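Local coordinates for protein pectinesterase A (Erwinia chrysanthemi, PDB 2NTP) that hydrolyses the methyl esters of pectin's galacturonosyl units, releasing methanol, as the first step in the maceration and soft-rotting of plant tissue, at residues G205-P210 with T265-T270; G219-N224 with A326-S331; D23-A28 with E46-T51; L156-S159 with F164-D167. One frame throughout, in Å; residues are numbered along the deposited sequence.

Contact 1: G205-P210 with T265-T270. With ADA (alpha-D-galactopyranuronic acid), chain C.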
loop_
_atom_site.group_PDB
_atom_site.type_symbol
_atom_site.label_atom_id
_atom_site.label_comp_id
_atom_site.label_asym_id
_atom_site.label_seq_id
_atom_site.Cartn_x
_atom_site.Cartn_y
_atom_site.Cartn_z
ATOM N N GLY A 205 8.917 12.210 2.966
ATOM C CA GLY A 205 8.405 10.844 3.091
ATOM C C GLY A 205 9.286 9.756 2.528
ATOM O O GLY A 205 10.445 9.996 2.183
ATOM N N TYR A 206 8.719 8.553 2.459
ATOM C CA TYR A 206 9.421 7.348 2.002
ATOM C C TYR A 206 8.412 6.510 1.235
ATOM O O TYR A 206 7.310 6.241 1.725
ATOM C CB TYR A 206 9.979 6.540 3.191
ATOM C CG TYR A 206 10.595 7.410 4.267
ATOM C CD1 TYR A 206 9.809 7.928 5.296
ATOM C CD2 TYR A 206 11.949 7.751 4.233
ATOM C CE1 TYR A 206 10.352 8.754 6.273
ATOM C CE2 TYR A 206 12.508 8.582 5.217
ATOM C CZ TYR A 206 11.692 9.070 6.234
ATOM O OH TYR A 206 12.198 9.895 7.213
ATOM N N LEU A 207 8.778 6.100 0.029
ATOM C CA LEU A 207 7.864 5.319 -0.808
ATOM C C LEU A 207 7.540 3.984 -0.159
ATOM O O LEU A 207 6.390 3.549 -0.151
ATOM C CB LEU A 207 8.463 5.061 -2.192
ATOM C CG LEU A 207 8.248 6.119 -3.275
ATOM C CD1 LEU A 207 8.893 7.444 -2.922
ATOM C CD2 LEU A 207 8.782 5.600 -4.600
ATOM N N THR A 208 8.565 3.329 0.376
ATOM C CA THR A 208 8.387 1.986 0.910
ATOM C C THR A 208 8.957 1.827 2.308
ATOM O O THR A 208 9.903 2.511 2.687
ATOM C CB THR A 208 9.004 0.903 -0.008
ATOM O OG1 THR A 208 10.435 1.012 -0.009
ATOM C CG2 THR A 208 8.478 1.037 -1.441
ATOM N N ALA A 209 8.360 0.911 3.061
ATOM C CA ALA A 209 8.896 0.501 4.355
ATOM C C ALA A 209 8.674 -1.002 4.486
ATOM O O ALA A 209 7.737 -1.443 5.160
ATOM C CB ALA A 209 8.232 1.267 5.497
ATOM N N PRO A 210 9.523 -1.797 3.808
ATOM C CA PRO A 210 9.356 -3.251 3.829
ATOM C C PRO A 210 9.778 -3.854 5.165
ATOM O O PRO A 210 10.742 -3.385 5.786
ATOM C CB PRO A 210 10.285 -3.720 2.710
ATOM C CG PRO A 210 11.378 -2.699 2.695
ATOM C CD PRO A 210 10.689 -1.392 2.996
ATOM N N THR A 265 13.193 -3.992 -0.898
ATOM C CA THR A 265 12.556 -3.202 -1.946
ATOM C C THR A 265 13.504 -3.183 -3.129
ATOM O O THR A 265 14.668 -2.782 -2.993
ATOM C CB THR A 265 12.268 -1.748 -1.515
ATOM O OG1 THR A 265 11.372 -1.747 -0.401
ATOM C CG2 THR A 265 11.627 -0.973 -2.657
ATOM N N VAL A 266 13.006 -3.638 -4.278
ATOM C CA VAL A 266 13.789 -3.628 -5.513
ATOM C C VAL A 266 13.033 -2.864 -6.596
ATOM O O VAL A 266 11.854 -3.142 -6.852
ATOM C CB VAL A 266 14.123 -5.059 -5.995
ATOM C CG1 VAL A 266 14.975 -5.005 -7.258
ATOM C CG2 VAL A 266 14.852 -5.838 -4.901
ATOM N N PHE A 267 13.714 -1.890 -7.199
ATOM C CA PHE A 267 13.189 -1.133 -8.336
ATOM C C PHE A 267 13.888 -1.602 -9.600
ATOM O O PHE A 267 15.117 -1.610 -9.660
ATOM C CB PHE A 267 13.437 0.368 -8.167
ATOM C CG PHE A 267 12.609 1.009 -7.091
ATOM C CD1 PHE A 267 13.079 1.082 -5.782
ATOM C CD2 PHE A 267 11.359 1.558 -7.386
ATOM C CE1 PHE A 267 12.315 1.677 -4.782
ATOM C CE2 PHE A 267 10.589 2.155 -6.391
ATOM C CZ PHE A 267 11.070 2.215 -5.086
ATOM N N LEU A 268 13.104 -1.976 -10.609
ATOM C CA LEU A 268 13.662 -2.330 -11.916
ATOM C C LEU A 268 13.019 -1.526 -13.036
ATOM O O LEU A 268 11.793 -1.418 -13.099
ATOM C CB LEU A 268 13.522 -3.827 -12.201
ATOM C CG LEU A 268 14.099 -4.805 -11.174
ATOM C CD1 LEU A 268 12.971 -5.353 -10.308
ATOM C CD2 LEU A 268 14.836 -5.934 -11.872
ATOM N N ASN A 269 13.855 -0.963 -13.911
ATOM C CA ASN A 269 13.386 -0.225 -15.095
ATOM C C ASN A 269 12.313 0.816 -14.757
ATOM O O ASN A 269 11.279 0.917 -15.433
ATOM C CB ASN A 269 12.879 -1.210 -16.161
ATOM C CG ASN A 269 13.948 -2.205 -16.596
ATOM O OD1 ASN A 269 13.817 -3.416 -16.383
ATOM N ND2 ASN A 269 15.016 -1.696 -17.203
ATOM N N THR A 270 12.575 1.596 -13.713
ATOM C CA THR A 270 11.598 2.539 -13.182
ATOM C C THR A 270 12.109 3.978 -13.264
ATOM O O THR A 270 13.263 4.250 -12.941
ATOM C CB THR A 270 11.195 2.130 -11.740
ATOM O OG1 THR A 270 10.378 0.958 -11.814
ATOM C CG2 THR A 270 10.412 3.230 -11.027
HETATM C C1 ADA C . 10.865 12.854 12.721
HETATM C C2 ADA C . 11.230 11.597 11.920
HETATM C C3 ADA C . 10.768 11.731 10.467
HETATM C C4 ADA C . 9.275 12.053 10.409
HETATM C C5 ADA C . 8.941 13.281 11.271
HETATM C C6 ADA C . 7.451 13.503 11.318
HETATM O O1 ADA C . 11.646 13.981 12.290
HETATM O O2 ADA C . 12.643 11.356 11.973
HETATM O O3 ADA C . 11.039 10.527 9.737
HETATM O O4 ADA C . 8.506 10.909 10.817
HETATM O O5 ADA C . 9.458 13.142 12.609
HETATM O O6B ADA C . 6.791 12.991 12.252
HETATM O O6A ADA C . 6.921 14.192 10.416
#

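Contact 2: G219-N224 with A326-S331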
loop_
_atom_site.group_PDB
_atom_site.type_symbol
_atom_site.label_atom_id
_atom_site.label_comp_id
_atom_site.label_asym_id
_atom_site.label_seq_id
_atom_site.Cartn_x
_atom_site.Cartn_y
_atom_site.Cartn_z
ATOM N N GLY A 219 10.160 -9.355 -1.397
ATOM C CA GLY A 219 9.342 -8.402 -0.661
ATOM C C GLY A 219 8.619 -7.506 -1.643
ATOM O O GLY A 219 7.772 -7.972 -2.408
ATOM N N LEU A 220 8.977 -6.225 -1.638
ATOM C CA LEU A 220 8.355 -5.243 -2.527
ATOM C C LEU A 220 9.188 -5.114 -3.789
ATOM O O LEU A 220 10.364 -4.738 -3.728
ATOM C CB LEU A 220 8.216 -3.889 -1.824
ATOM C CG LEU A 220 7.652 -3.932 -0.395
ATOM C CD1 LEU A 220 7.678 -2.551 0.230
ATOM C CD2 LEU A 220 6.240 -4.513 -0.362
ATOM N N VAL A 221 8.577 -5.439 -4.926
ATOM C CA VAL A 221 9.271 -5.426 -6.214
ATOM C C VAL A 221 8.514 -4.504 -7.162
ATOM O O VAL A 221 7.341 -4.742 -7.475
ATOM C CB VAL A 221 9.420 -6.854 -6.804
ATOM C CG1 VAL A 221 10.200 -6.823 -8.125
ATOM C CG2 VAL A 221 10.112 -7.791 -5.795
ATOM N N ILE A 222 9.182 -3.438 -7.594
ATOM C CA ILE A 222 8.551 -2.411 -8.429
ATOM C C ILE A 222 9.194 -2.417 -9.817
ATOM O O ILE A 222 10.399 -2.185 -9.944
ATOM C CB ILE A 222 8.648 -1.000 -7.774
ATOM C CG1 ILE A 222 7.852 -0.948 -6.465
ATOM C CG2 ILE A 222 8.115 0.083 -8.716
ATOM C CD1 ILE A 222 8.691 -1.142 -5.216
ATOM N N THR A 223 8.393 -2.691 -10.843
ATOM C CA THR A 223 8.916 -2.855 -12.208
ATOM C C THR A 223 8.207 -1.952 -13.213
ATOM O O THR A 223 6.989 -1.766 -13.141
ATOM C CB THR A 223 8.814 -4.335 -12.707
ATOM O OG1 THR A 223 7.439 -4.726 -12.825
ATOM C CG2 THR A 223 9.527 -5.289 -11.763
ATOM N N ASN A 224 8.976 -1.404 -14.154
ATOM C CA ASN A 224 8.418 -0.664 -15.292
ATOM C C ASN A 224 7.434 0.414 -14.847
ATOM O O ASN A 224 6.377 0.606 -15.454
ATOM C CB ASN A 224 7.745 -1.631 -16.276
ATOM C CG ASN A 224 8.632 -2.817 -16.638
ATOM O OD1 ASN A 224 8.224 -3.979 -16.504
ATOM N ND2 ASN A 224 9.844 -2.536 -17.092
ATOM N N ALA A 326 17.395 -10.762 -13.609
ATOM C CA ALA A 326 16.605 -11.857 -14.174
ATOM C C ALA A 326 15.864 -12.669 -13.110
ATOM O O ALA A 326 14.976 -13.460 -13.436
ATOM C CB ALA A 326 17.497 -12.774 -15.015
ATOM N N GLU A 327 16.230 -12.468 -11.846
ATOM C CA GLU A 327 15.578 -13.156 -10.731
ATOM C C GLU A 327 14.291 -12.459 -10.292
ATOM O O GLU A 327 13.571 -12.967 -9.428
ATOM C CB GLU A 327 16.527 -13.289 -9.537
ATOM C CG GLU A 327 17.823 -14.051 -9.824
ATOM C CD GLU A 327 17.600 -15.498 -10.241
ATOM O OE1 GLU A 327 16.637 -16.134 -9.762
ATOM O OE2 GLU A 327 18.404 -16.006 -11.051
ATOM N N TYR A 328 14.006 -11.304 -10.890
ATOM C CA TYR A 328 12.853 -10.487 -10.493
ATOM C C TYR A 328 11.780 -10.375 -11.575
ATOM O O TYR A 328 11.067 -9.371 -11.666
ATOM C CB TYR A 328 13.319 -9.107 -10.018
ATOM C CG TYR A 328 14.168 -9.161 -8.768
ATOM C CD1 TYR A 328 15.559 -9.251 -8.847
ATOM C CD2 TYR A 328 13.583 -9.126 -7.504
ATOM C CE1 TYR A 328 16.346 -9.309 -7.697
ATOM C CE2 TYR A 328 14.359 -9.175 -6.349
ATOM C CZ TYR A 328 15.737 -9.265 -6.452
ATOM O OH TYR A 328 16.505 -9.315 -5.310
ATOM N N THR A 329 11.668 -11.416 -12.397
ATOM C CA THR A 329 10.588 -11.520 -13.375
ATOM C C THR A 329 9.291 -11.833 -12.642
ATOM O O THR A 329 9.323 -12.339 -11.519
ATOM C CB THR A 329 10.852 -12.647 -14.391
ATOM O OG1 THR A 329 10.940 -13.894 -13.696
ATOM C CG2 THR A 329 12.156 -12.401 -15.160
ATOM N N GLN A 330 8.155 -11.545 -13.275
ATOM C CA GLN A 330 6.851 -11.880 -12.696
ATOM C C GLN A 330 6.754 -13.368 -12.331
ATOM O O GLN A 330 6.254 -13.723 -11.262
ATOM C CB GLN A 330 5.715 -11.481 -13.638
ATOM C CG GLN A 330 4.328 -11.716 -13.049
ATOM C CD GLN A 330 3.219 -11.394 -14.015
ATOM O OE1 GLN A 330 3.203 -10.330 -14.631
ATOM N NE2 GLN A 330 2.271 -12.314 -14.148
ATOM N N SER A 331 7.251 -14.229 -13.216
ATOM C CA SER A 331 7.233 -15.673 -12.988
ATOM C C SER A 331 7.956 -16.069 -11.697
ATOM O O SER A 331 7.458 -16.896 -10.925
ATOM C CB SER A 331 7.847 -16.405 -14.186
ATOM O OG SER A 331 7.895 -17.800 -13.958
#

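Contact 3: D23-A28 with E46-T51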
loop_
_atom_site.group_PDB
_atom_site.type_symbol
_atom_site.label_atom_id
_atom_site.label_comp_id
_atom_site.label_asym_id
_atom_site.label_seq_id
_atom_site.Cartn_x
_atom_site.Cartn_y
_atom_site.Cartn_z
ATOM N N ASP A 23 -23.382 -4.850 0.956
ATOM C CA ASP A 23 -24.571 -5.681 0.751
ATOM C C ASP A 23 -24.386 -6.670 -0.400
ATOM O O ASP A 23 -24.766 -7.836 -0.276
ATOM C CB ASP A 23 -25.819 -4.821 0.528
ATOM C CG ASP A 23 -26.275 -4.102 1.793
ATOM O OD1 ASP A 23 -25.838 -4.477 2.903
ATOM O OD2 ASP A 23 -27.080 -3.157 1.676
ATOM N N ALA A 24 -23.796 -6.203 -1.501
ATOM C CA ALA A 24 -23.524 -7.059 -2.665
ATOM C C ALA A 24 -22.554 -8.190 -2.319
ATOM O O ALA A 24 -22.762 -9.341 -2.711
ATOM C CB ALA A 24 -22.999 -6.233 -3.835
ATOM N N ILE A 25 -21.500 -7.859 -1.572
ATOM C CA ILE A 25 -20.519 -8.849 -1.125
ATOM C C ILE A 25 -21.143 -9.883 -0.184
ATOM O O ILE A 25 -20.900 -11.084 -0.314
ATOM C CB ILE A 25 -19.306 -8.187 -0.435
ATOM C CG1 ILE A 25 -18.530 -7.326 -1.437
ATOM C CG2 ILE A 25 -18.394 -9.247 0.184
ATOM C CD1 ILE A 25 -17.487 -6.428 -0.817
ATOM N N ALA A 26 -21.948 -9.400 0.760
ATOM C CA ALA A 26 -22.642 -10.272 1.702
ATOM C C ALA A 26 -23.618 -11.224 1.008
ATOM O O ALA A 26 -23.798 -12.358 1.455
ATOM C CB ALA A 26 -23.355 -9.437 2.752
ATOM N N SER A 27 -24.220 -10.759 -0.089
ATOM C CA SER A 27 -25.191 -11.536 -0.873
ATOM C C SER A 27 -24.619 -12.822 -1.483
ATOM O O SER A 27 -25.376 -13.729 -1.838
ATOM C CB SER A 27 -25.789 -10.667 -1.983
ATOM O OG SER A 27 -24.960 -10.657 -3.134
ATOM N N ALA A 28 -23.291 -12.890 -1.604
ATOM C CA ALA A 28 -22.615 -14.026 -2.239
ATOM C C ALA A 28 -22.845 -15.325 -1.476
ATOM O O ALA A 28 -22.732 -15.341 -0.245
ATOM C CB ALA A 28 -21.123 -13.750 -2.362
ATOM N N GLU A 46 -17.830 3.512 2.414
ATOM C CA GLU A 46 -17.916 2.202 3.035
ATOM C C GLU A 46 -16.546 1.722 3.471
ATOM O O GLU A 46 -15.529 2.075 2.864
ATOM C CB GLU A 46 -18.499 1.183 2.052
ATOM C CG GLU A 46 -19.893 1.511 1.556
ATOM C CD GLU A 46 -20.473 0.404 0.711
ATOM O OE1 GLU A 46 -20.447 -0.757 1.171
ATOM O OE2 GLU A 46 -20.961 0.702 -0.399
ATOM N N ARG A 47 -16.539 0.919 4.528
ATOM C CA ARG A 47 -15.370 0.157 4.926
ATOM C C ARG A 47 -15.705 -1.323 4.760
ATOM O O ARG A 47 -16.788 -1.776 5.165
ATOM C CB ARG A 47 -14.988 0.477 6.365
ATOM C CG ARG A 47 -14.787 1.969 6.613
ATOM C CD ARG A 47 -14.243 2.226 7.998
ATOM N NE ARG A 47 -12.923 1.633 8.146
ATOM C CZ ARG A 47 -12.364 1.291 9.301
ATOM N NH1 ARG A 47 -13.004 1.470 10.454
ATOM N NH2 ARG A 47 -11.156 0.754 9.298
ATOM N N LEU A 48 -14.786 -2.061 4.145
ATOM C CA LEU A 48 -15.035 -3.450 3.768
ATOM C C LEU A 48 -13.965 -4.393 4.294
ATOM O O LEU A 48 -12.779 -4.059 4.298
ATOM C CB LEU A 48 -15.122 -3.581 2.243
ATOM C CG LEU A 48 -16.076 -2.644 1.496
ATOM C CD1 LEU A 48 -15.797 -2.684 -0.003
ATOM C CD2 LEU A 48 -17.533 -2.979 1.793
ATOM N N THR A 49 -14.396 -5.574 4.730
ATOM C CA THR A 49 -13.482 -6.656 5.078
ATOM C C THR A 49 -13.884 -7.870 4.258
ATOM O O THR A 49 -15.016 -8.350 4.352
ATOM C CB THR A 49 -13.494 -6.979 6.586
ATOM O OG1 THR A 49 -13.110 -5.811 7.318
ATOM C CG2 THR A 49 -12.524 -8.118 6.909
ATOM N N ILE A 50 -12.955 -8.339 3.434
ATOM C CA ILE A 50 -13.213 -9.440 2.510
ATOM C C ILE A 50 -12.721 -10.747 3.110
ATOM O O ILE A 50 -11.523 -10.923 3.325
ATOM C CB ILE A 50 -12.519 -9.202 1.137
ATOM C CG1 ILE A 50 -12.947 -7.863 0.510
ATOM C CG2 ILE A 50 -12.731 -10.397 0.202
ATOM C CD1 ILE A 50 -14.433 -7.587 0.501
ATOM N N THR A 51 -13.649 -11.664 3.376
ATOM C CA THR A 51 -13.308 -12.947 3.989
ATOM C C THR A 51 -13.704 -14.120 3.103
ATOM O O THR A 51 -13.415 -15.272 3.431
ATOM C CB THR A 51 -13.975 -13.122 5.374
ATOM O OG1 THR A 51 -15.396 -13.001 5.238
ATOM C CG2 THR A 51 -13.453 -12.073 6.357
#

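Contact 4: L156-S159 with F164-D167. With ADA (alpha-D-galactopyranuronic acid), chain B.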
loop_
_atom_site.group_PDB
_atom_site.type_symbol
_atom_site.label_atom_id
_atom_site.label_comp_id
_atom_site.label_asym_id
_atom_site.label_seq_id
_atom_site.Cartn_x
_atom_site.Cartn_y
_atom_site.Cartn_z
ATOM N N LEU A 156 -0.800 1.862 1.568
ATOM C CA LEU A 156 -0.905 0.449 1.193
ATOM C C LEU A 156 -0.119 -0.453 2.141
ATOM O O LEU A 156 1.109 -0.354 2.228
ATOM C CB LEU A 156 -0.429 0.234 -0.245
ATOM C CG LEU A 156 -0.395 -1.227 -0.718
ATOM C CD1 LEU A 156 -1.778 -1.894 -0.617
ATOM C CD2 LEU A 156 0.151 -1.312 -2.148
ATOM N N TYR A 157 -0.848 -1.338 2.818
ATOM C CA TYR A 157 -0.293 -2.260 3.806
ATOM C C TYR A 157 -0.358 -3.649 3.180
ATOM O O TYR A 157 -1.435 -4.224 3.062
ATOM C CB TYR A 157 -1.152 -2.207 5.080
ATOM C CG TYR A 157 -0.585 -2.858 6.341
ATOM C CD1 TYR A 157 0.562 -3.658 6.311
ATOM C CD2 TYR A 157 -1.223 -2.676 7.572
ATOM C CE1 TYR A 157 1.060 -4.255 7.481
ATOM C CE2 TYR A 157 -0.737 -3.270 8.738
ATOM C CZ TYR A 157 0.401 -4.048 8.688
ATOM O OH TYR A 157 0.873 -4.629 9.847
ATOM N N VAL A 158 0.786 -4.167 2.742
ATOM C CA VAL A 158 0.844 -5.490 2.126
ATOM C C VAL A 158 1.544 -6.497 3.042
ATOM O O VAL A 158 2.758 -6.444 3.223
ATOM C CB VAL A 158 1.501 -5.455 0.710
ATOM C CG1 VAL A 158 0.497 -4.969 -0.338
ATOM C CG2 VAL A 158 2.750 -4.575 0.700
ATOM N N SER A 159 0.755 -7.399 3.626
ATOM C CA SER A 159 1.278 -8.437 4.515
ATOM C C SER A 159 1.010 -9.833 3.940
ATOM O O SER A 159 0.334 -9.966 2.928
ATOM C CB SER A 159 0.643 -8.293 5.903
ATOM O OG SER A 159 1.267 -9.134 6.859
ATOM N N PHE A 164 -0.370 -8.553 -6.561
ATOM C CA PHE A 164 0.118 -8.002 -7.824
ATOM C C PHE A 164 -0.696 -6.768 -8.168
ATOM O O PHE A 164 -1.929 -6.804 -8.149
ATOM C CB PHE A 164 0.028 -9.059 -8.936
ATOM C CG PHE A 164 0.483 -8.571 -10.295
ATOM C CD1 PHE A 164 1.740 -7.998 -10.471
ATOM C CD2 PHE A 164 -0.346 -8.714 -11.403
ATOM C CE1 PHE A 164 2.161 -7.553 -11.731
ATOM C CE2 PHE A 164 0.065 -8.281 -12.671
ATOM C CZ PHE A 164 1.318 -7.698 -12.833
ATOM N N PHE A 165 0.011 -5.673 -8.440
ATOM C CA PHE A 165 -0.591 -4.389 -8.775
ATOM C C PHE A 165 -0.138 -4.001 -10.169
ATOM O O PHE A 165 1.059 -3.937 -10.445
ATOM C CB PHE A 165 -0.169 -3.326 -7.760
ATOM C CG PHE A 165 -0.622 -3.622 -6.358
ATOM C CD1 PHE A 165 0.097 -4.508 -5.551
ATOM C CD2 PHE A 165 -1.765 -3.017 -5.844
ATOM C CE1 PHE A 165 -0.324 -4.793 -4.258
ATOM C CE2 PHE A 165 -2.192 -3.290 -4.545
ATOM C CZ PHE A 165 -1.473 -4.184 -3.753
ATOM N N SER A 166 -1.106 -3.749 -11.041
ATOM C CA SER A 166 -0.830 -3.539 -12.457
ATOM C C SER A 166 -1.594 -2.326 -12.966
ATOM O O SER A 166 -2.782 -2.179 -12.675
ATOM C CB SER A 166 -1.241 -4.791 -13.236
ATOM O OG SER A 166 -1.170 -4.596 -14.639
ATOM N N ASP A 167 -0.911 -1.466 -13.727
ATOM C CA ASP A 167 -1.523 -0.268 -14.320
ATOM C C ASP A 167 -2.199 0.563 -13.237
ATOM O O ASP A 167 -3.348 0.998 -13.379
ATOM C CB ASP A 167 -2.522 -0.636 -15.435
ATOM C CG ASP A 167 -1.919 -1.545 -16.498
ATOM O OD1 ASP A 167 -0.679 -1.580 -16.662
ATOM O OD2 ASP A 167 -2.704 -2.235 -17.185
HETATM C C1 ADA B . 2.600 -1.862 15.069
HETATM C C2 ADA B . 2.930 -3.319 14.741
HETATM C C3 ADA B . 2.173 -3.783 13.495
HETATM C C4 ADA B . 0.673 -3.494 13.622
HETATM C C5 ADA B . 0.464 -2.017 13.957
HETATM C C6 ADA B . -0.992 -1.684 14.143
HETATM O O2 ADA B . 4.339 -3.424 14.528
HETATM O O3 ADA B . 2.415 -5.179 13.249
HETATM O O4 ADA B . 0.091 -4.279 14.672
HETATM O O5 ADA B . 1.182 -1.686 15.156
HETATM O O6B ADA B . -1.827 -2.124 13.323
HETATM O O6A ADA B . -1.311 -0.971 15.115
#

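Contact 1: G205-P210 with T265-T270
Thr208 and Thr265 meet in a buried, mixed polar and apolar contact in the interior of the beta-helix, between the strand 205-210 and the strand 264-268 of a different sheet. Their side chains reach toward each other tip to tip, and Thr265 OG1 donates a hydrogen bond to Thr208 OG1 over 2.9 Å. The rotation of Thr208 (chi1 68°) turns its OG1 toward Thr265, and the same hydroxyl is also bonded to Leu241 O, so two partners grip it. Pro210 crosses Thr265 at about a right angle, with Pro210 CG 3.2 Å from Thr265 OG1. One residue before Thr208, Leu207 CD2 approaches Phe267 CZ at 4.1 Å, an apolar contact oblique to the ring.

This is the right-handed parallel beta-helix of pectinesterases, where side chains of different sheets meet in the core they enclose. The chain turns a corner at Leu207, and Tyr206, just before it, serves the substrate cleft: Tyr206 OH and O3 of a galacturonate share a hydrogen bond of 2.8 Å, with O3 at the ring edge and in its plane. Arg195 NH2 binds the same sugar, and the Tyr206 side chain also touches Asp175, the nucleophile.

Contact 2: G219-N224 with A326-S331
Val221 and Tyr328 make the apolar part of this contact, where the chain segment 326-331 near the C-terminus lies against the strand 220-223. The two side chains cross at about a right angle. Both methyls of Val221 bear on one ring carbon: Val221 CG2 lies 4.1 Å from Tyr328 CD2, close to the ring plane and therefore at its edge, and Val221 CG1 is equally far from the same atom. With CG1 anti to the backbone N (chi1 -178°), the valine straddles that carbon with its two branches. The ring also rests on Gln264 and Val266 of the adjoining strand, so it bridges two neighbouring strands of the parallel sheet.

A looser contact joins Thr223 CG2 to the backbone Tyr328 O at 4.4 Å, while the hydroxyl of Thr223 is engaged elsewhere, with Asn186 ND2 and Phe185 O.

The polar interactions belong to the covering segment and its surroundings. Thr329 is the N-cap of the helix 330-334, its OG1 bonded to Lys332 N, while Glu327 OE1 forms a salt bridge with Lys332 NZ and Glu327 O accepts a hydrogen bond from Tyr218 OH.

Between the two segments, then, the chemistry is van der Waals packing of methyl groups against an aromatic edge, which is non-directional: it governs how closely they approach but imposes no specific orientation, and the polar bonds named lie outside the pair.

Contact 3: D23-A28 with E46-T51
Ile25 and Ile50 meet through their terminal methyls, Ile25 CD1 lying 3.5 Å from Ile50 CD1, a close approach for two methyl groups. The same Ile25 CD1 touches Leu48 CD1 at 4.2 Å, so a single methyl from the helix 21-26 serves two residues of the strand 48-50. Ile25 crosses Ile50 at about a right angle and Leu48 more obliquely. Its chain is extended beyond CB (chi2 169°), which carries CD1 outward from the helix to the strand. Ile50 is instead folded, with chi2 at -48°, and this bend brings its CD1 toward the helix although the side chain leaves the backbone alongside the helix rather than at it.

In the next shell, Ile25 also packs on Ile37 of the strand 35-39, while Leu48 rests on Ile67 and Ile91 and Ile50 on Ile93. These aliphatic groups continue the contact into the stacked strands. Polar bonds secure the start of the helix: the two carboxylate oxygens of Glu46 take the backbone amides of its first turn, OE2 from Ile21 N and OE1 from Ala22 N. Later in the segment, Ser27 OG donates to Ala24 O over 2.6 Å, tilted 24° from the carbonyl plane. Farther out, Arg47, just before the strand, makes a cation-pi contact with Trp83 and hydrogen bonds to Gly87 O and Ser89 O.

A short helix whose aliphatic side chain closes over the interior at the first coils is characteristic of the N-terminal cap of parallel beta-helix proteins, the superfamily to which pectinesterases belong.

Contact 4: L156-S159 with F164-D167
Leu156 and Phe165 pack across the interior of the right-handed parallel beta-helix, the fold of pectinesterases, joining the strand 156-158 of one sheet to the strand 162-166 of another, the next strand along the chain. The aromatic part of the contact is a CH-pi interaction. Leu156 and Phe165 approach from opposite directions, and Leu156 CD2 sits over one face, 4.1 Å from the centroid of the Phe165 ring and 27° off its normal. Leu156 CG is anti to the backbone N (chi1 176°), which sends the isobutyl group across to the phenylalanine. The ring is further flanked by Phe144 and Phe185, both stacked with it, so aromatic neighbours from adjacent coils help fix its orientation.

Apolar packing without a face-on approach adds Val158. It slides past the ring in the opposite sense, its CG1 oblique to the ring and 4.0 Å from Phe165 CE1.

Between these two inward residues, Tyr157 faces the other way, as alternation along a strand demands. It belongs to the glycan pocket, its ring stacked with those of Tyr134 and Phe178 of the neighbouring strands, and Asp154, the proton donor, lies shortly before this strand. Thus one strand contributes core on one side and sugar-binding surface on the other, where Tyr157 OH stands 3.8 Å from O3 of a bound galacturonate.

In the fold
All four contacts belong to one parallel beta-helix but occupy different depths. Contacts 1 and 4 are buried in its interior; contact 4 is wholly apolar, whereas contact 1 adds a hydroxyl pair, and each has a tyrosine turned to the bound glycan. Contact 2 lies on the outer face, partly buried, and contact 3 is a largely buried aliphatic contact between the N-terminal helix and a strand; both lie away from the catalytic and sugar-binding residues. Contacts 1 and 2 share a sheet through neighbouring strands 264-268 and 220-223. Contact 2 also meets contact 4, where Leu220 packs on Val158. Contact 3 shares another sheet with contact 4, their centres about 20 Å apart.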